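Local coordinates for dTDP-4-dehydrorhamnose 3,5-epimerase (Sulfolobus tokodaii, PDB 2B9U), which probably catalyses the epimerization at C3' and C5' of dTDP-4-dehydro-6-deoxyglucose that yields dTDP-4-dehydro-beta-L-rhamnose in the dTDP-L-rhamnose pathway, at residues A[13-18]-A[39-44]; A[17-22]-A[26-31]. All coordinates share one frame; numbering follows the deposited sequence.

Contact 1: A[13-18]-A[39-44]; sequences ILIKPK and MRIPNV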
ATOM      1  N   ILE A  13      15.825  -2.934  -8.688  1.00 26.24           N
ATOM      2  CA  ILE A  13      16.149  -1.666  -8.071  1.00 25.32           C
ATOM      3  C   ILE A  13      15.697  -1.661  -6.616  1.00 25.49           C
ATOM      4  O   ILE A  13      14.572  -2.059  -6.306  1.00 24.34           O
ATOM      5  CB  ILE A  13      15.509  -0.464  -8.826  1.00 25.99           C
ATOM      6  CG1 ILE A  13      16.008  -0.404 -10.285  1.00 26.07           C
ATOM      7  CG2 ILE A  13      15.842   0.840  -8.116  1.00 23.82           C
ATOM      8  CD1 ILE A  13      15.502   0.774 -11.094  1.00 27.98           C
ATOM      9  N   LEU A  14      16.588  -1.228  -5.727  1.00 24.88           N
ATOM     10  CA  LEU A  14      16.220  -1.030  -4.327  1.00 24.76           C
ATOM     11  C   LEU A  14      15.847   0.430  -4.132  1.00 23.96           C
ATOM     12  O   LEU A  14      16.597   1.324  -4.542  1.00 24.40           O
ATOM     13  CB  LEU A  14      17.365  -1.434  -3.376  1.00 25.09           C
ATOM     14  CG  LEU A  14      16.964  -1.341  -1.898  1.00 23.89           C
ATOM     15  CD1 LEU A  14      16.703  -2.725  -1.316  1.00 25.47           C
ATOM     16  CD2 LEU A  14      18.009  -0.577  -1.109  1.00 23.58           C
ATOM     17  N   ILE A  15      14.678   0.666  -3.535  1.00 22.95           N
ATOM     18  CA  ILE A  15      14.192   2.020  -3.270  1.00 22.74           C
ATOM     19  C   ILE A  15      14.226   2.314  -1.775  1.00 22.61           C
ATOM     20  O   ILE A  15      13.746   1.514  -0.955  1.00 22.00           O
ATOM     21  CB  ILE A  15      12.765   2.277  -3.853  1.00 22.42           C
ATOM     22  CG1 ILE A  15      12.727   1.980  -5.341  1.00 22.95           C
ATOM     23  CG2 ILE A  15      12.334   3.742  -3.677  1.00 22.96           C
ATOM     24  CD1 ILE A  15      12.005   0.723  -5.675  1.00 26.34           C
ATOM     25  N   LYS A  16      14.773   3.477  -1.426  1.00 22.38           N
ATOM     26  CA  LYS A  16      14.938   3.844  -0.026  1.00 23.25           C
ATOM     27  C   LYS A  16      14.191   5.132   0.222  1.00 22.92           C
ATOM     28  O   LYS A  16      14.576   6.167  -0.320  1.00 22.45           O
ATOM     29  CB  LYS A  16      16.410   4.058   0.304  1.00 23.51           C
ATOM     30  CG  LYS A  16      17.323   2.915  -0.043  1.00 26.11           C
ATOM     31  CD  LYS A  16      18.760   3.414  -0.082  1.00 30.40           C
ATOM     32  CE  LYS A  16      19.667   2.528   0.744  1.00 33.14           C
ATOM     33  NZ  LYS A  16      21.012   3.171   0.987  1.00 36.31           N
ATOM     34  N   PRO A  17      13.098   5.071   1.014  1.00 22.89           N
ATOM     35  CA  PRO A  17      12.284   6.262   1.261  1.00 22.89           C
ATOM     36  C   PRO A  17      12.790   7.100   2.429  1.00 23.11           C
ATOM     37  O   PRO A  17      13.652   6.661   3.176  1.00 23.76           O
ATOM     38  CB  PRO A  17      10.890   5.675   1.554  1.00 23.15           C
ATOM     39  CG  PRO A  17      11.163   4.317   2.176  1.00 23.04           C
ATOM     40  CD  PRO A  17      12.561   3.876   1.698  1.00 22.95           C
ATOM     41  N   LYS A  18      12.247   8.296   2.603  1.00 23.42           N
ATOM     42  CA  LYS A  18      12.615   9.104   3.752  1.00 23.94           C
ATOM     43  C   LYS A  18      11.556   9.011   4.827  1.00 23.26           C
ATOM     44  O   LYS A  18      10.385   9.259   4.566  1.00 22.97           O
ATOM     45  CB  LYS A  18      12.833  10.562   3.356  1.00 24.69           C
ATOM     46  CG  LYS A  18      14.276  10.869   3.017  1.00 27.47           C
ATOM     47  CD  LYS A  18      14.573  12.341   3.338  1.00 32.03           C
ATOM     48  CE  LYS A  18      15.953  12.704   2.883  1.00 34.45           C
ATOM     49  NZ  LYS A  18      16.033  12.730   1.401  1.00 37.11           N
ATOM     50  N   MET A  39      12.486   6.846 -13.023  1.00 33.27           N
ATOM     51  CA  MET A  39      13.324   5.666 -12.861  1.00 33.02           C
ATOM     52  C   MET A  39      12.829   4.494 -13.699  1.00 32.32           C
ATOM     53  O   MET A  39      13.315   3.381 -13.555  1.00 32.04           O
ATOM     54  CB  MET A  39      13.443   5.293 -11.378  1.00 33.68           C
ATOM     55  CG  MET A  39      14.148   6.362 -10.552  1.00 34.96           C
ATOM     56  SD  MET A  39      15.842   6.666 -11.130  1.00 40.15           S
ATOM     57  CE  MET A  39      16.269   8.132 -10.172  1.00 39.75           C
ATOM     58  N   ARG A  40      11.872   4.776 -14.587  1.00 32.02           N
ATOM     59  CA  ARG A  40      11.337   3.810 -15.555  1.00 31.90           C
ATOM     60  C   ARG A  40      10.383   2.769 -14.941  1.00 31.16           C
ATOM     61  O   ARG A  40      10.109   1.728 -15.548  1.00 31.51           O
ATOM     62  CB  ARG A  40      12.471   3.144 -16.360  1.00 32.72           C
ATOM     63  CG  ARG A  40      13.076   4.050 -17.452  1.00 34.75           C
ATOM     64  CD  ARG A  40      14.587   3.823 -17.646  1.00 39.67           C
ATOM     65  NE  ARG A  40      15.348   4.825 -16.899  1.00 42.77           N
ATOM     66  CZ  ARG A  40      15.944   4.634 -15.724  1.00 43.18           C
ATOM     67  NH1 ARG A  40      15.927   3.443 -15.120  1.00 45.21           N
ATOM     68  NH2 ARG A  40      16.568   5.654 -15.147  1.00 42.90           N
ATOM     69  N   ILE A  41       9.860   3.070 -13.751  1.00 30.10           N
ATOM     70  CA  ILE A  41       8.811   2.243 -13.133  1.00 29.20           C
ATOM     71  C   ILE A  41       7.438   2.806 -13.533  1.00 28.88           C
ATOM     72  O   ILE A  41       7.168   3.990 -13.304  1.00 28.56           O
ATOM     73  CB  ILE A  41       8.983   2.154 -11.580  1.00 29.26           C
ATOM     74  CG1 ILE A  41      10.401   1.662 -11.225  1.00 28.52           C
ATOM     75  CG2 ILE A  41       7.874   1.279 -10.939  1.00 28.99           C
ATOM     76  CD1 ILE A  41      10.775   1.757  -9.745  1.00 28.31           C
ATOM     77  N   PRO A  42       6.576   1.975 -14.156  1.00 28.65           N
ATOM     78  CA  PRO A  42       5.289   2.459 -14.660  1.00 28.79           C
ATOM     79  C   PRO A  42       4.179   2.535 -13.600  1.00 28.89           C
ATOM     80  O   PRO A  42       4.442   2.339 -12.406  1.00 29.40           O
ATOM     81  CB  PRO A  42       4.933   1.420 -15.724  1.00 28.81           C
ATOM     82  CG  PRO A  42       5.452   0.153 -15.152  1.00 28.51           C
ATOM     83  CD  PRO A  42       6.758   0.542 -14.456  1.00 28.89           C
ATOM     84  N   ASN A  43       2.951   2.827 -14.042  1.00 28.82           N
ATOM     85  CA  ASN A  43       1.821   3.001 -13.120  1.00 28.59           C
ATOM     86  C   ASN A  43       1.455   1.706 -12.401  1.00 27.99           C
ATOM     87  O   ASN A  43       1.489   0.620 -12.978  1.00 27.42           O
ATOM     88  CB  ASN A  43       0.585   3.594 -13.828  1.00 29.20           C
ATOM     89  CG  ASN A  43       0.797   5.034 -14.316  1.00 30.34           C
ATOM     90  OD1 ASN A  43       0.045   5.528 -15.158  1.00 33.83           O
ATOM     91  ND2 ASN A  43       1.798   5.704 -13.795  1.00 31.09           N
ATOM     92  N   VAL A  44       1.128   1.839 -11.124  1.00 28.17           N
ATOM     93  CA  VAL A  44       0.583   0.741 -10.343  1.00 27.70           C
ATOM     94  C   VAL A  44      -0.861   0.482 -10.783  1.00 27.62           C
ATOM     95  O   VAL A  44      -1.649   1.415 -10.922  1.00 27.61           O
ATOM     96  CB  VAL A  44       0.669   1.037  -8.813  1.00 27.89           C
ATOM     97  CG1 VAL A  44      -0.016  -0.058  -7.997  1.00 26.52           C
ATOM     98  CG2 VAL A  44       2.155   1.173  -8.364  1.00 27.76           C
TER
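Met39 meets Ile13 through its backbone: the carbonyl oxygen Met39 O lies 4.2 Å from Ile13 CD1, a loose van der Waals approach of a methyl to a polar atom. Ile13 reaches this far because its longer branch is fully extended: CG1 sits anti to the carbonyl carbon and beside the backbone N, and chi2 of -177° carries CD1 outward toward the 39-44 loop. The thioether of Met39 takes another course. Its CB starts toward strand 12-22, 5.0 Å from Ile13 CD1, but the chain then bends away and its side chain packs on Phe5 of strand 3-9. At Arg40 the backbone takes a positive phi (75°), the C-prime position of a Schellman motif that ends helix 33-37; Ile41 N bonds back to Phe36 O and Arg40 N to Thr37 O. After this turn the next side chain, Ile41, points toward the strand. In the jelly-roll-like, flattened barrel of this member of the cupin clan, the loop thus lies against one face of a beta sheet, the face carrying Ile13 and Ile15. Ile41 supplies the apolar part of the contact, its CD1 standing 4.4 Å from Ile15 CD1, methyl to methyl. Trp111 of the neighbouring strand 109-112 and Phe36 of the helix touch both Ile15 and Ile41, joining the pair to a larger hydrophobic cluster. Beyond it, Pro42 packs on the same Trp111, while Asn43 and Val44 turn to the dimer interface, where they meet Asn43 and Phe31 of the second subunit.

Contact 2: A[17-22]-A[26-31]; sequences PKVFPD and FFLEVF
Phe20 and Phe27 exchange two backbone hydrogen bonds, forming an antiparallel hydrogen-bonded pair. Phe20 N donates to Phe27 O at 2.8 Å and 166°, the donor almost in line with the carbonyl bond. The return bond, from Phe27 N to Phe20 O, is just as short at 2.8 Å but more bent (150°), its donor standing above the carbonyl plane. Closer to Pro17 the strands separate, and two waters span the gap between Lys18 and Glu29. One accepts from Lys18 N and donates to Glu29 O; the other donates to Lys18 O at 2.6 Å and accepts from Glu29 N. Solvent thereby takes over the cross-strand hydrogen bonding where the backbones no longer meet directly. CA-H...O contacts supplement the Phe20-Phe27 pair, the shorter joining Phe26 CA to Phe20 O at 3.2 Å. On the face bearing both Phe20 and Phe27, Phe27 O and the second water lie in the plane of the Phe20 ring, at its edge. On the opposite face the contacts between the strands are apolar. There Val19 CG1, anti to the backbone N, approaches Phe26 CD1 at 3.9 Å, the two side chains crossing at a slant. Pro17 and Leu28 run side by side, with Pro17 CG 3.8 Å from Leu28 CD1, and Pro21 packs by its CB on that of Phe26. His107, from a loop, packs here against Val19 and meets the Phe26 ring with the planes at about 60°. Asp22 pairs with Arg24 where the chain reverses. Strands 12-22 and 25-32 thus form a beta hairpin, and because 26-31 also pairs antiparallel with a strand of the second subunit, the sheet runs on across the homodimer interface.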
ATOM      1  N   PRO A  17      13.098   5.071   1.014  1.00 22.89           N
ATOM      2  CA  PRO A  17      12.284   6.262   1.261  1.00 22.89           C
ATOM      3  C   PRO A  17      12.790   7.100   2.429  1.00 23.11           C
ATOM      4  O   PRO A  17      13.652   6.661   3.176  1.00 23.76           O
ATOM      5  CB  PRO A  17      10.890   5.675   1.554  1.00 23.15           C
ATOM      6  CG  PRO A  17      11.163   4.317   2.176  1.00 23.04           C
ATOM      7  CD  PRO A  17      12.561   3.876   1.698  1.00 22.95           C
ATOM      8  N   LYS A  18      12.247   8.296   2.603  1.00 23.42           N
ATOM      9  CA  LYS A  18      12.615   9.104   3.752  1.00 23.94           C
ATOM     10  C   LYS A  18      11.556   9.011   4.827  1.00 23.26           C
ATOM     11  O   LYS A  18      10.385   9.259   4.566  1.00 22.97           O
ATOM     12  CB  LYS A  18      12.833  10.562   3.356  1.00 24.69           C
ATOM     13  CG  LYS A  18      14.276  10.869   3.017  1.00 27.47           C
ATOM     14  CD  LYS A  18      14.573  12.341   3.338  1.00 32.03           C
ATOM     15  CE  LYS A  18      15.953  12.704   2.883  1.00 34.45           C
ATOM     16  NZ  LYS A  18      16.033  12.730   1.401  1.00 37.11           N
ATOM     17  N   VAL A  19      11.990   8.639   6.030  1.00 22.65           N
ATOM     18  CA  VAL A  19      11.110   8.431   7.159  1.00 22.41           C
ATOM     19  C   VAL A  19      11.269   9.615   8.130  1.00 22.99           C
ATOM     20  O   VAL A  19      12.400  10.022   8.475  1.00 22.42           O
ATOM     21  CB  VAL A  19      11.411   7.063   7.822  1.00 22.49           C
ATOM     22  CG1 VAL A  19      10.534   6.804   9.047  1.00 22.98           C
ATOM     23  CG2 VAL A  19      11.284   5.927   6.787  1.00 21.62           C
ATOM     24  N   PHE A  20      10.129  10.164   8.539  1.00 22.45           N
ATOM     25  CA  PHE A  20      10.059  11.323   9.405  1.00 23.37           C
ATOM     26  C   PHE A  20       9.373  10.917  10.696  1.00 23.18           C
ATOM     27  O   PHE A  20       8.135  10.795  10.733  1.00 22.10           O
ATOM     28  CB  PHE A  20       9.272  12.464   8.747  1.00 24.32           C
ATOM     29  CG  PHE A  20       9.828  12.894   7.432  1.00 28.32           C
ATOM     30  CD1 PHE A  20       9.475  12.239   6.261  1.00 31.29           C
ATOM     31  CD2 PHE A  20      10.736  13.943   7.363  1.00 31.16           C
ATOM     32  CE1 PHE A  20      10.026  12.635   5.033  1.00 32.61           C
ATOM     33  CE2 PHE A  20      11.285  14.342   6.143  1.00 32.48           C
ATOM     34  CZ  PHE A  20      10.927  13.698   4.979  1.00 32.61           C
ATOM     35  N   PRO A  21      10.182  10.691  11.750  1.00 23.01           N
ATOM     36  CA  PRO A  21       9.699  10.329  13.067  1.00 23.11           C
ATOM     37  C   PRO A  21       9.446  11.569  13.908  1.00 22.69           C
ATOM     38  O   PRO A  21      10.148  12.556  13.743  1.00 22.79           O
ATOM     39  CB  PRO A  21      10.860   9.502  13.631  1.00 23.29           C
ATOM     40  CG  PRO A  21      12.091  10.187  13.051  1.00 23.97           C
ATOM     41  CD  PRO A  21      11.664  10.733  11.695  1.00 23.13           C
ATOM     42  N   ASP A  22       8.418  11.526  14.757  1.00 21.95           N
ATOM     43  CA  ASP A  22       8.160  12.574  15.746  1.00 21.55           C
ATOM     44  C   ASP A  22       7.428  11.939  16.909  1.00 21.17           C
ATOM     45  O   ASP A  22       7.358  10.708  16.971  1.00 20.94           O
ATOM     46  CB  ASP A  22       7.421  13.809  15.172  1.00 21.54           C
ATOM     47  CG  ASP A  22       6.021  13.488  14.589  1.00 22.92           C
ATOM     48  OD1 ASP A  22       5.433  12.404  14.843  1.00 21.74           O
ATOM     49  OD2 ASP A  22       5.496  14.359  13.869  1.00 23.46           O
ATOM     50  N   PHE A  26       5.609   7.933  13.136  1.00 19.25           N
ATOM     51  CA  PHE A  26       6.388   8.351  11.964  1.00 18.58           C
ATOM     52  C   PHE A  26       5.580   8.386  10.677  1.00 19.06           C
ATOM     53  O   PHE A  26       4.508   7.801  10.595  1.00 18.24           O
ATOM     54  CB  PHE A  26       7.674   7.508  11.776  1.00 18.66           C
ATOM     55  CG  PHE A  26       7.437   6.015  11.652  1.00 19.55           C
ATOM     56  CD1 PHE A  26       7.138   5.437  10.409  1.00 20.54           C
ATOM     57  CD2 PHE A  26       7.538   5.181  12.770  1.00 17.98           C
ATOM     58  CE1 PHE A  26       6.932   4.048  10.288  1.00 17.70           C
ATOM     59  CE2 PHE A  26       7.348   3.795  12.649  1.00 17.17           C
ATOM     60  CZ  PHE A  26       7.049   3.238  11.416  1.00 18.00           C
ATOM     61  N   PHE A  27       6.136   9.062   9.674  1.00 19.19           N
ATOM     62  CA  PHE A  27       5.510   9.222   8.363  1.00 19.89           C
ATOM     63  C   PHE A  27       6.511   8.985   7.241  1.00 19.40           C
ATOM     64  O   PHE A  27       7.694   9.316   7.367  1.00 20.24           O
ATOM     65  CB  PHE A  27       4.915  10.625   8.220  1.00 19.45           C
ATOM     66  CG  PHE A  27       4.166  10.838   6.921  1.00 21.10           C
ATOM     67  CD1 PHE A  27       2.803  10.559   6.832  1.00 22.80           C
ATOM     68  CD2 PHE A  27       4.824  11.323   5.793  1.00 23.18           C
ATOM     69  CE1 PHE A  27       2.125  10.737   5.650  1.00 23.41           C
ATOM     70  CE2 PHE A  27       4.138  11.513   4.602  1.00 22.18           C
ATOM     71  CZ  PHE A  27       2.786  11.218   4.542  1.00 22.63           C
ATOM     72  N   LEU A  28       6.025   8.419   6.142  1.00 19.19           N
ATOM     73  CA  LEU A  28       6.783   8.363   4.907  1.00 19.60           C
ATOM     74  C   LEU A  28       5.900   8.306   3.683  1.00 20.02           C
ATOM     75  O   LEU A  28       4.805   7.708   3.702  1.00 17.89           O
ATOM     76  CB  LEU A  28       7.719   7.142   4.869  1.00 19.52           C
ATOM     77  CG  LEU A  28       7.136   5.732   4.955  1.00 19.43           C
ATOM     78  CD1 LEU A  28       7.976   4.831   4.087  1.00 21.45           C
ATOM     79  CD2 LEU A  28       7.109   5.214   6.419  1.00 17.80           C
ATOM     80  N   GLU A  29       6.424   8.894   2.612  1.00 20.27           N
ATOM     81  CA  GLU A  29       5.936   8.631   1.269  1.00 21.39           C
ATOM     82  C   GLU A  29       6.565   7.329   0.797  1.00 21.40           C
ATOM     83  O   GLU A  29       7.795   7.200   0.730  1.00 21.18           O
ATOM     84  CB  GLU A  29       6.254   9.806   0.323  1.00 21.73           C
ATOM     85  CG  GLU A  29       5.680  11.117   0.830  1.00 23.11           C
ATOM     86  CD  GLU A  29       6.021  12.341  -0.027  1.00 26.30           C
ATOM     87  OE1 GLU A  29       7.180  12.486  -0.468  1.00 29.23           O
ATOM     88  OE2 GLU A  29       5.114  13.170  -0.246  1.00 28.35           O
ATOM     89  N   VAL A  30       5.710   6.366   0.467  1.00 21.24           N
ATOM     90  CA  VAL A  30       6.151   5.062   0.040  1.00 21.61           C
ATOM     91  C   VAL A  30       6.442   5.055  -1.480  1.00 22.94           C
ATOM     92  O   VAL A  30       7.476   4.570  -1.903  1.00 22.52           O
ATOM     93  CB  VAL A  30       5.132   3.964   0.447  1.00 21.22           C
ATOM     94  CG1 VAL A  30       5.587   2.579  -0.007  1.00 20.79           C
ATOM     95  CG2 VAL A  30       4.876   4.007   1.968  1.00 19.22           C
ATOM     96  N   PHE A  31       5.527   5.607  -2.271  1.00 23.82           N
ATOM     97  CA  PHE A  31       5.632   5.616  -3.713  1.00 25.65           C
ATOM     98  C   PHE A  31       5.062   6.932  -4.226  1.00 25.47           C
ATOM     99  O   PHE A  31       4.073   7.426  -3.680  1.00 24.83           O
ATOM    100  CB  PHE A  31       4.867   4.408  -4.285  1.00 27.23           C
ATOM    101  CG  PHE A  31       4.344   4.616  -5.668  1.00 30.80           C
ATOM    102  CD1 PHE A  31       5.160   4.412  -6.765  1.00 35.01           C
ATOM    103  CD2 PHE A  31       3.034   5.023  -5.877  1.00 34.06           C
ATOM    104  CE1 PHE A  31       4.689   4.602  -8.046  1.00 35.46           C
ATOM    105  CE2 PHE A  31       2.548   5.203  -7.154  1.00 36.70           C
ATOM    106  CZ  PHE A  31       3.382   5.006  -8.244  1.00 36.85           C
TER
HETATM  107  O   HOH W   1       9.896   8.990   0.592  1.00 27.02           O
HETATM  108  O   HOH W   2       8.662  10.681   3.166  1.00 27.69           O

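How the contacts relate
Both contacts use strand 12-22 and their segments overlap at Pro17 and Lys18, but these two residues touch only in contact 2; contact 1 rests on Ile13 and Ile15. Contact 1 is largely buried, its centre about 12 Å from the centre of the chain, against about 21 Å for that of contact 2. It lays a loop on a sheet face through one apolar pair and a loose methyl-to-carbonyl approach, whereas contact 2, at the surface, joins neighbouring strands with peptide hydrogen bonds, bridging waters and side chains. The two meet where Val44 CG2 lies 4.0 Å from Phe31 CZ of the same chain. Each also touches the second subunit: contact 1 by packing, contact 2 by continuing the sheet.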